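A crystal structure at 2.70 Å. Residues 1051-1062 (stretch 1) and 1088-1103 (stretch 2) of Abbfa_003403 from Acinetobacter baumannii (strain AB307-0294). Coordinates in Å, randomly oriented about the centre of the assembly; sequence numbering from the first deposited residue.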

# COMPACT_ATOMS: atom_id res chain seq x y z
N LYS A 1051 3.36 32.31 6.54
CA LYS A 1051 3.83 33.64 6.16
C LYS A 1051 5.14 33.56 5.38
O LYS A 1051 6.22 33.61 5.98
CB LYS A 1051 4.00 34.52 7.40
N PRO A 1052 5.05 33.40 4.05
CA PRO A 1052 6.23 33.40 3.18
C PRO A 1052 6.94 34.75 3.17
O PRO A 1052 6.29 35.80 3.29
CB PRO A 1052 5.66 33.10 1.79
CG PRO A 1052 4.35 32.44 2.06
CD PRO A 1052 3.82 33.10 3.30
N SER A 1053 8.25 34.73 3.06
CA SER A 1053 9.00 35.95 2.81
C SER A 1053 8.70 36.45 1.38
O SER A 1053 8.35 35.67 0.49
CB SER A 1053 10.50 35.70 3.03
OG SER A 1053 11.28 36.83 2.65
N ILE A 1054 8.83 37.76 1.15
CA ILE A 1054 8.65 38.28 -0.20
C ILE A 1054 9.93 38.16 -1.02
O ILE A 1054 9.95 38.50 -2.20
CB ILE A 1054 8.19 39.75 -0.18
CG1 ILE A 1054 9.30 40.69 0.29
CG2 ILE A 1054 6.92 39.92 0.66
CD1 ILE A 1054 8.85 42.13 0.34
N VAL A 1055 10.99 37.66 -0.39
CA VAL A 1055 12.23 37.33 -1.10
C VAL A 1055 12.36 35.83 -1.32
O VAL A 1055 12.26 35.03 -0.38
CB VAL A 1055 13.48 37.81 -0.34
CG1 VAL A 1055 14.72 37.44 -1.13
CG2 VAL A 1055 13.44 39.31 -0.07
N ILE A 1056 12.56 35.45 -2.58
CA ILE A 1056 12.81 34.06 -2.96
C ILE A 1056 14.23 33.99 -3.51
O ILE A 1056 14.60 34.77 -4.39
CB ILE A 1056 11.75 33.56 -4.01
CG1 ILE A 1056 12.05 32.16 -4.50
CG2 ILE A 1056 11.68 34.48 -5.17
CD1 ILE A 1056 12.32 31.18 -3.40
N GLU A 1057 15.05 33.10 -2.96
CA GLU A 1057 16.41 32.99 -3.48
C GLU A 1057 16.45 31.91 -4.57
O GLU A 1057 16.38 30.73 -4.27
CB GLU A 1057 17.42 32.69 -2.37
CG GLU A 1057 18.88 32.68 -2.83
CD GLU A 1057 19.89 32.89 -1.69
OE1 GLU A 1057 19.74 33.84 -0.89
OE2 GLU A 1057 20.82 32.06 -1.57
N LEU A 1058 16.55 32.34 -5.83
CA LEU A 1058 16.56 31.43 -6.98
C LEU A 1058 17.90 30.72 -7.15
O LEU A 1058 17.97 29.64 -7.72
CB LEU A 1058 16.22 32.19 -8.26
CG LEU A 1058 14.79 32.75 -8.27
CD1 LEU A 1058 14.51 33.60 -9.49
CD2 LEU A 1058 13.83 31.61 -8.21
N ARG A 1059 18.98 31.33 -6.67
CA ARG A 1059 20.29 30.72 -6.78
C ARG A 1059 21.24 31.26 -5.71
O ARG A 1059 21.39 32.46 -5.59
CB ARG A 1059 20.86 30.90 -8.18
CG ARG A 1059 22.26 30.34 -8.37
CD ARG A 1059 22.32 28.85 -8.06
NE ARG A 1059 23.69 28.35 -8.11
CZ ARG A 1059 24.05 27.11 -7.76
NH1 ARG A 1059 23.15 26.24 -7.34
NH2 ARG A 1059 25.33 26.76 -7.84
N ARG A 1060 21.86 30.38 -4.92
CA ARG A 1060 22.98 30.77 -4.06
C ARG A 1060 24.27 30.55 -4.82
O ARG A 1060 24.64 29.41 -5.14
CB ARG A 1060 23.00 29.98 -2.75
CG ARG A 1060 24.17 30.32 -1.82
CD ARG A 1060 23.98 29.67 -0.44
NE ARG A 1060 22.70 30.05 0.17
CZ ARG A 1060 22.52 31.07 1.01
NH1 ARG A 1060 23.54 31.83 1.39
NH2 ARG A 1060 21.30 31.33 1.49
N GLY A 1061 24.96 31.65 -5.14
CA GLY A 1061 26.21 31.58 -5.87
C GLY A 1061 27.38 31.79 -4.94
O GLY A 1061 27.23 31.76 -3.72
N THR A 1062 28.56 32.01 -5.52
CA THR A 1062 29.80 32.12 -4.75
C THR A 1062 30.40 33.50 -4.90
O THR A 1062 31.42 33.81 -4.29
CB THR A 1062 30.85 31.07 -5.20
OG1 THR A 1062 31.04 31.16 -6.62
CG2 THR A 1062 30.42 29.65 -4.84
N ASN A 1088 24.77 32.28 -15.22
CA ASN A 1088 25.98 31.74 -14.61
C ASN A 1088 25.69 31.37 -13.16
O ASN A 1088 25.38 32.22 -12.35
CB ASN A 1088 27.10 32.78 -14.73
CG ASN A 1088 28.39 32.35 -14.07
OD1 ASN A 1088 28.45 31.34 -13.36
ND2 ASN A 1088 29.44 33.14 -14.28
N PRO A 1089 25.78 30.08 -12.84
CA PRO A 1089 25.42 29.58 -11.50
C PRO A 1089 26.26 30.14 -10.33
O PRO A 1089 25.91 29.88 -9.18
CB PRO A 1089 25.62 28.06 -11.63
CG PRO A 1089 26.55 27.89 -12.82
CD PRO A 1089 26.18 28.99 -13.75
N ASN A 1090 27.34 30.86 -10.61
CA ASN A 1090 28.14 31.46 -9.54
C ASN A 1090 27.58 32.79 -9.03
O ASN A 1090 28.11 33.36 -8.08
CB ASN A 1090 29.58 31.65 -9.99
CG ASN A 1090 30.31 30.34 -10.11
OD1 ASN A 1090 30.66 29.72 -9.11
ND2 ASN A 1090 30.54 29.90 -11.35
N ARG A 1091 26.53 33.28 -9.66
CA ARG A 1091 25.88 34.50 -9.22
C ARG A 1091 24.62 34.16 -8.44
O ARG A 1091 23.72 33.49 -8.95
CB ARG A 1091 25.53 35.41 -10.41
CG ARG A 1091 25.24 36.87 -10.01
CD ARG A 1091 24.54 37.61 -11.11
NE ARG A 1091 25.26 37.51 -12.38
CZ ARG A 1091 26.14 38.42 -12.80
NH1 ARG A 1091 26.40 39.48 -12.04
NH2 ARG A 1091 26.74 38.26 -13.96
N THR A 1092 24.58 34.62 -7.19
CA THR A 1092 23.36 34.63 -6.39
C THR A 1092 22.29 35.48 -7.09
O THR A 1092 22.56 36.60 -7.54
CB THR A 1092 23.64 35.18 -4.97
OG1 THR A 1092 24.66 34.39 -4.35
CG2 THR A 1092 22.37 35.20 -4.12
N LEU A 1093 21.08 34.92 -7.20
CA LEU A 1093 19.91 35.61 -7.74
C LEU A 1093 18.79 35.62 -6.71
O LEU A 1093 18.44 34.56 -6.15
CB LEU A 1093 19.39 34.95 -9.00
CG LEU A 1093 20.39 34.63 -10.08
CD1 LEU A 1093 19.66 33.83 -11.16
CD2 LEU A 1093 20.95 35.94 -10.59
N ARG A 1094 18.23 36.79 -6.48
CA ARG A 1094 17.11 36.94 -5.56
C ARG A 1094 16.03 37.74 -6.26
O ARG A 1094 16.33 38.67 -7.01
CB ARG A 1094 17.55 37.62 -4.28
CG ARG A 1094 18.75 36.96 -3.65
CD ARG A 1094 18.89 37.34 -2.19
NE ARG A 1094 19.85 36.48 -1.52
CZ ARG A 1094 21.01 36.91 -1.04
NH1 ARG A 1094 21.32 38.19 -1.16
NH2 ARG A 1094 21.83 36.07 -0.43
N ALA A 1095 14.79 37.37 -6.02
CA ALA A 1095 13.66 38.00 -6.69
C ALA A 1095 12.66 38.36 -5.63
O ALA A 1095 12.59 37.69 -4.59
CB ALA A 1095 13.03 37.07 -7.74
N ILE A 1096 11.88 39.41 -5.88
CA ILE A 1096 10.95 39.88 -4.88
C ILE A 1096 9.52 39.90 -5.39
O ILE A 1096 9.20 40.60 -6.35
CB ILE A 1096 11.35 41.26 -4.38
CG1 ILE A 1096 12.71 41.17 -3.70
CG2 ILE A 1096 10.28 41.82 -3.46
CD1 ILE A 1096 13.12 42.41 -2.94
N GLN A 1097 8.66 39.12 -4.75
CA GLN A 1097 7.23 39.17 -5.06
C GLN A 1097 6.53 40.24 -4.20
O GLN A 1097 7.04 40.65 -3.16
CB GLN A 1097 6.59 37.80 -4.82
CG GLN A 1097 6.53 37.44 -3.37
CD GLN A 1097 6.04 36.04 -3.16
OE1 GLN A 1097 5.53 35.40 -4.08
NE2 GLN A 1097 6.22 35.53 -1.94
N SER A 1098 5.36 40.69 -4.62
CA SER A 1098 4.62 41.67 -3.82
C SER A 1098 3.98 41.05 -2.57
O SER A 1098 3.43 39.94 -2.62
CB SER A 1098 3.55 42.33 -4.69
OG SER A 1098 2.67 43.11 -3.91
N PRO A 1099 4.04 41.77 -1.45
CA PRO A 1099 3.29 41.37 -0.24
C PRO A 1099 1.80 41.14 -0.54
O PRO A 1099 1.13 40.33 0.09
CB PRO A 1099 3.47 42.56 0.71
CG PRO A 1099 4.72 43.23 0.26
CD PRO A 1099 4.80 43.01 -1.24
N GLY A 1100 1.29 41.86 -1.53
CA GLY A 1100 -0.09 41.71 -1.92
C GLY A 1100 -0.51 40.28 -2.27
O GLY A 1100 -1.70 39.95 -2.20
N LEU A 1101 0.45 39.43 -2.64
CA LEU A 1101 0.12 38.06 -3.03
C LEU A 1101 -0.14 37.17 -1.82
O LEU A 1101 -0.70 36.08 -1.97
CB LEU A 1101 1.23 37.44 -3.88
CG LEU A 1101 1.53 37.97 -5.28
CD1 LEU A 1101 2.50 37.04 -6.04
CD2 LEU A 1101 0.26 38.24 -6.10
N ILE A 1102 0.24 37.63 -0.63
CA ILE A 1102 0.13 36.81 0.58
C ILE A 1102 -0.80 37.39 1.65
O ILE A 1102 -1.46 36.64 2.37
CB ILE A 1102 1.52 36.59 1.19
CG1 ILE A 1102 2.42 35.86 0.19
CG2 ILE A 1102 1.42 35.81 2.48
CD1 ILE A 1102 3.39 36.78 -0.55
N GLU A 1103 -0.86 38.71 1.76
CA GLU A 1103 -1.75 39.33 2.75
C GLU A 1103 -2.67 40.34 2.07
O GLU A 1103 -2.24 41.09 1.20
CB GLU A 1103 -0.96 40.01 3.86
CG GLU A 1103 -1.81 40.44 5.05
CD GLU A 1103 -1.09 41.41 5.96
OE1 GLU A 1103 0.11 41.68 5.72
OE2 GLU A 1103 -1.72 41.91 6.92

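The two stretches pair as antiparallel strands, and most of the polar groups along the seam find partners in the backbone opposite. At the centre, Ile1056 and Ala1095 form a hydrogen-bonded pair that satisfies both residues' amides: Ile1056 N donates to Ala1095 O at 3.0 Å and Ala1095 N to Ile1056 O at 3.1 Å, both nearly straight. Toward the start of stretch 1, Gln1097 N donates to Ile1054 O at 2.9 Å, and that carbonyl also receives a CA-H contact from Ile1096 CA at 3.2 Å. The Gln1097 side chain, with chi1 in p, brings its amide to the loop, where NE2 makes a weak bond to Ser1053 O at 3.2 Å. Ser1053 points away from stretch 2 and serves its own stretch, its OG accepting from Val1055 N at 3.2 Å.

Beyond Glu1057 a beta bulge shifts the register by one. Leu1093 O then takes two weak bonds, from Leu1058 N at 2.9 Å and Arg1059 N at 3.3 Å, so one acceptor serves both amides of the bulge. Leu1093 N returns a bond to Arg1059 O at 3.0 Å, restoring the ladder.

The side chains sort by face. Ile1056 and Ala1095 share one face, CG2 of the isoleucine lying 3.9 Å from CB of the alanine; Leu1058 CD1 also reaches Ala1095 CB, at 4.2 Å, so the small methyl has two larger apolar neighbours. On the other face, Val1055 CG2 meets Ile1096 CG1 at 4.1 Å, and next along, Glu1057 and Arg1094 form a salt bridge. Here Glu1057 OE1 accepts from Arg1094 NE at 2.7 Å and, weakly, from Arg1094 NH2 at 3.1 Å, lying at the edge of the guanidinium near its plane. Ile1054, from the loop, packs its CG2 against Pro1099 CG at 4.0 Å.

At the far end, a type I turn from Asn1088 to Arg1091 offers the carbonyls of Pro1089 and Asn1090 to stretch 1. Arg1059 reaches back with chi2 in p, so that NE donates to Pro1089 O at 2.9 Å, with a weak second bond from NH2 to the same Pro1089 O at 3.4 Å. Gly1061 N donates to Thr1092 OG1 at 2.9 Å. Glycine suits this position sterically: an ideal CB would lie 2.3 Å from Asn1090 O and 2.6 Å from Thr1092 N. Thr1062 closes the contact twice, its N donating to Asn1090 O and its OG1 to Asn1090 OD1, each at 2.9 Å. Asn1090 is itself held by Asn1088 OD1, which accepts from Asn1090 N at 3.0 Å and Asn1090 ND2 at 3.2 Å.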